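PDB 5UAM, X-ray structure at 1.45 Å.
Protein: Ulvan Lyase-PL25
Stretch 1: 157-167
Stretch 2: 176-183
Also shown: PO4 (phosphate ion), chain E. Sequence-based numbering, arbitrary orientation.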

# COMPACT_ATOMS: atom_id res chain seq x y z
N ASN A 157 -5.64 -8.49 -18.11
CA ASN A 157 -5.04 -7.85 -19.28
C ASN A 157 -3.79 -7.04 -18.90
O ASN A 157 -3.38 -6.13 -19.64
CB ASN A 157 -6.06 -6.93 -19.96
CG ASN A 157 -6.55 -5.83 -19.05
OD1 ASN A 157 -6.24 -5.83 -17.87
ND2 ASN A 157 -7.32 -4.90 -19.57
N ILE A 158 -3.22 -7.35 -17.76
CA ILE A 158 -1.96 -6.81 -17.27
C ILE A 158 -0.99 -7.97 -17.19
O ILE A 158 -1.38 -9.14 -17.26
CB ILE A 158 -2.13 -6.15 -15.89
CG1 ILE A 158 -2.71 -7.13 -14.86
CG2 ILE A 158 -3.05 -4.93 -16.02
CD1 ILE A 158 -2.84 -6.59 -13.47
N THR A 159 0.30 -7.66 -17.09
CA THR A 159 1.25 -8.77 -17.03
C THR A 159 0.97 -9.63 -15.80
O THR A 159 0.65 -9.11 -14.72
CB THR A 159 2.71 -8.30 -17.03
OG1 THR A 159 3.54 -9.47 -16.93
CG2 THR A 159 3.04 -7.34 -15.87
N PRO A 160 1.09 -10.96 -15.91
CA PRO A 160 0.93 -11.79 -14.71
C PRO A 160 2.06 -11.63 -13.72
O PRO A 160 1.90 -12.00 -12.54
CB PRO A 160 0.90 -13.21 -15.26
CG PRO A 160 1.64 -13.11 -16.57
CD PRO A 160 1.27 -11.77 -17.12
N PHE A 161 3.20 -11.09 -14.15
CA PHE A 161 4.38 -10.96 -13.30
C PHE A 161 4.26 -9.64 -12.56
O PHE A 161 4.83 -8.61 -12.94
CB PHE A 161 5.65 -10.97 -14.15
CG PHE A 161 5.77 -12.17 -15.01
CD1 PHE A 161 5.92 -13.41 -14.45
CD2 PHE A 161 5.72 -12.06 -16.39
CE1 PHE A 161 6.01 -14.54 -15.23
CE2 PHE A 161 5.80 -13.17 -17.18
CZ PHE A 161 5.96 -14.42 -16.61
N GLY A 162 3.50 -9.66 -11.47
CA GLY A 162 3.26 -8.46 -10.70
C GLY A 162 3.06 -8.74 -9.22
O GLY A 162 2.50 -9.76 -8.83
N THR A 163 3.56 -7.82 -8.39
CA THR A 163 3.30 -7.77 -6.95
C THR A 163 3.13 -6.29 -6.61
O THR A 163 3.82 -5.43 -7.16
CB THR A 163 4.51 -8.27 -6.09
OG1 THR A 163 5.07 -9.50 -6.58
CG2 THR A 163 4.08 -8.51 -4.65
N TYR A 164 2.26 -6.00 -5.64
CA TYR A 164 2.14 -4.67 -5.02
C TYR A 164 1.43 -3.64 -5.90
O TYR A 164 1.97 -2.56 -6.19
CB TYR A 164 3.48 -4.14 -4.52
CG TYR A 164 4.19 -5.00 -3.52
CD1 TYR A 164 3.59 -5.34 -2.32
CD2 TYR A 164 5.48 -5.46 -3.76
CE1 TYR A 164 4.27 -6.09 -1.40
CE2 TYR A 164 6.15 -6.21 -2.85
CZ TYR A 164 5.56 -6.53 -1.68
OH TYR A 164 6.24 -7.27 -0.74
N ASN A 165 0.19 -3.94 -6.26
CA ASN A 165 -0.58 -3.10 -7.16
C ASN A 165 -0.98 -1.78 -6.52
O ASN A 165 -1.53 -1.74 -5.42
CB ASN A 165 -1.87 -3.80 -7.55
CG ASN A 165 -1.63 -5.05 -8.31
OD1 ASN A 165 -0.87 -5.06 -9.28
ND2 ASN A 165 -2.32 -6.12 -7.91
N GLN A 166 -0.78 -0.70 -7.26
CA GLN A 166 -1.10 0.64 -6.82
C GLN A 166 -1.71 1.33 -8.02
O GLN A 166 -1.05 1.47 -9.05
CB GLN A 166 0.17 1.32 -6.32
CG GLN A 166 0.82 0.50 -5.25
CD GLN A 166 2.10 1.06 -4.76
OE1 GLN A 166 2.16 2.21 -4.34
NE2 GLN A 166 3.11 0.21 -4.71
N ALA A 167 -2.98 1.71 -7.91
CA ALA A 167 -3.73 2.16 -9.07
C ALA A 167 -4.09 3.63 -8.92
O ALA A 167 -4.64 4.05 -7.90
CB ALA A 167 -5.01 1.34 -9.21
N TYR A 176 -3.08 4.48 -14.43
CA TYR A 176 -1.73 3.96 -14.26
C TYR A 176 -1.73 2.92 -13.15
O TYR A 176 -2.18 3.20 -12.04
CB TYR A 176 -0.75 5.08 -13.88
CG TYR A 176 -0.55 6.08 -14.98
CD1 TYR A 176 -1.46 7.12 -15.19
CD2 TYR A 176 0.54 5.99 -15.84
CE1 TYR A 176 -1.26 8.03 -16.21
CE2 TYR A 176 0.73 6.88 -16.86
CZ TYR A 176 -0.16 7.92 -17.05
OH TYR A 176 0.03 8.82 -18.07
N LEU A 177 -1.21 1.74 -13.46
CA LEU A 177 -1.05 0.67 -12.48
C LEU A 177 0.44 0.51 -12.23
O LEU A 177 1.18 0.17 -13.16
CB LEU A 177 -1.64 -0.66 -12.96
CG LEU A 177 -1.62 -1.76 -11.90
CD1 LEU A 177 -2.64 -1.46 -10.81
CD2 LEU A 177 -1.93 -3.11 -12.57
N PHE A 178 0.87 0.77 -11.00
CA PHE A 178 2.26 0.64 -10.59
C PHE A 178 2.42 -0.67 -9.81
O PHE A 178 1.55 -1.05 -9.03
CB PHE A 178 2.65 1.81 -9.67
CG PHE A 178 2.69 3.11 -10.37
CD1 PHE A 178 1.52 3.81 -10.56
CD2 PHE A 178 3.88 3.64 -10.83
CE1 PHE A 178 1.52 5.01 -11.20
CE2 PHE A 178 3.88 4.86 -11.52
CZ PHE A 178 2.69 5.53 -11.69
N PHE A 179 3.51 -1.37 -10.05
CA PHE A 179 3.77 -2.65 -9.39
C PHE A 179 5.21 -3.06 -9.63
O PHE A 179 5.92 -2.51 -10.49
CB PHE A 179 2.81 -3.75 -9.89
CG PHE A 179 2.82 -3.95 -11.37
CD1 PHE A 179 2.03 -3.17 -12.21
CD2 PHE A 179 3.61 -4.92 -11.96
CE1 PHE A 179 2.03 -3.34 -13.58
CE2 PHE A 179 3.61 -5.10 -13.33
CZ PHE A 179 2.81 -4.32 -14.15
N ARG A 180 5.65 -4.04 -8.84
CA ARG A 180 6.92 -4.72 -9.09
C ARG A 180 6.71 -5.81 -10.12
O ARG A 180 5.82 -6.65 -9.97
CB ARG A 180 7.44 -5.31 -7.79
CG ARG A 180 8.82 -5.97 -7.90
CD ARG A 180 9.33 -6.54 -6.60
NE ARG A 180 8.52 -7.68 -6.17
CZ ARG A 180 8.55 -8.18 -4.94
NH1 ARG A 180 9.35 -7.65 -4.01
NH2 ARG A 180 7.75 -9.20 -4.64
N HIS A 181 7.52 -5.81 -11.18
CA HIS A 181 7.31 -6.71 -12.32
C HIS A 181 7.97 -8.08 -12.07
O HIS A 181 8.86 -8.53 -12.79
CB HIS A 181 7.82 -6.05 -13.60
CG HIS A 181 7.34 -6.67 -14.88
ND1 HIS A 181 7.73 -7.92 -15.30
CD2 HIS A 181 6.63 -6.14 -15.91
CE1 HIS A 181 7.23 -8.16 -16.51
NE2 HIS A 181 6.54 -7.10 -16.89
N GLY A 182 7.52 -8.72 -10.98
CA GLY A 182 8.03 -10.01 -10.59
C GLY A 182 8.27 -10.09 -9.10
O GLY A 182 7.60 -9.39 -8.34
N ALA A 183 9.22 -10.93 -8.71
CA ALA A 183 9.64 -11.05 -7.31
C ALA A 183 10.79 -10.07 -7.02
O ALA A 183 10.87 -9.03 -7.66
CB ALA A 183 9.97 -12.51 -7.01
P PO4 E . 8.33 -9.85 -0.90
O1 PO4 E . 9.44 -10.73 -0.37
O2 PO4 E . 8.87 -8.54 -1.34
O3 PO4 E . 7.38 -9.66 0.26
O4 PO4 E . 7.69 -10.57 -2.09

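The two stretches run antiparallel, and backbone hydrogen bonds form the core of their union. Two reciprocal pairs carry it. Thr-163 N donates to Arg-180 O (3.0 Å) and Arg-180 N to Thr-163 O (2.8 Å); farther along, Gln-166 N donates to Phe-178 O (2.9 Å) and Phe-178 N to Gln-166 O (2.8 Å). Between these pairs the register shifts by one residue, a beta bulge. Stretch 1 accommodates it at Tyr-164, whose positive phi (76°) turns the chain through a corner. CA-H...O contacts supplement the ladder, as from Gly-162 CA to Arg-180 O (3.2 Å).

Polar side chains add a second layer. The hydroxyl of Thr-163 serves twice: OG1 donates to Gly-182 O (3.1 Å) and accepts a weak bond from Arg-180 NH2 (3.3 Å). Arginine suits its place because its guanidinium has several donors to distribute. Within its own stretch, Arg-180 NE donates to Gly-182 O (2.9 Å), while Arg-180 NH1 and NH2 donate to phosphate O2 and O4, each at 2.9 Å. Tyr-164 CE2 lies over one face of this planar group, 3.7 Å from Arg-180 NH1, and its hydroxyl also approaches the phosphate, probably a guest from the crystallisation liquor.

Apolar packing fills the remaining space. Leu-177 extends CD2 to Ile-158 CD1 (3.7 Å) and CD1 to Ala-167 CB (4.0 Å), so its branched end meets both residues. The buried Phe-179 ring receives Thr-159 CG2 at 3.4 Å from CE2, while Gly-162 CA approaches CD2 at 3.8 Å; a CB on Gly-162 would lie a tight 3.3 Å from Phe-179 CD2. Thr-159 offers its methyl across the interface, while within stretch 1 its OG1 accepts from Phe-161 N (3.2 Å). Gly-182 is favored for a different reason: at its phi/psi of 137/-152°, a side chain would jam against the preceding carbonyl. Together the stretches bury 741 Å².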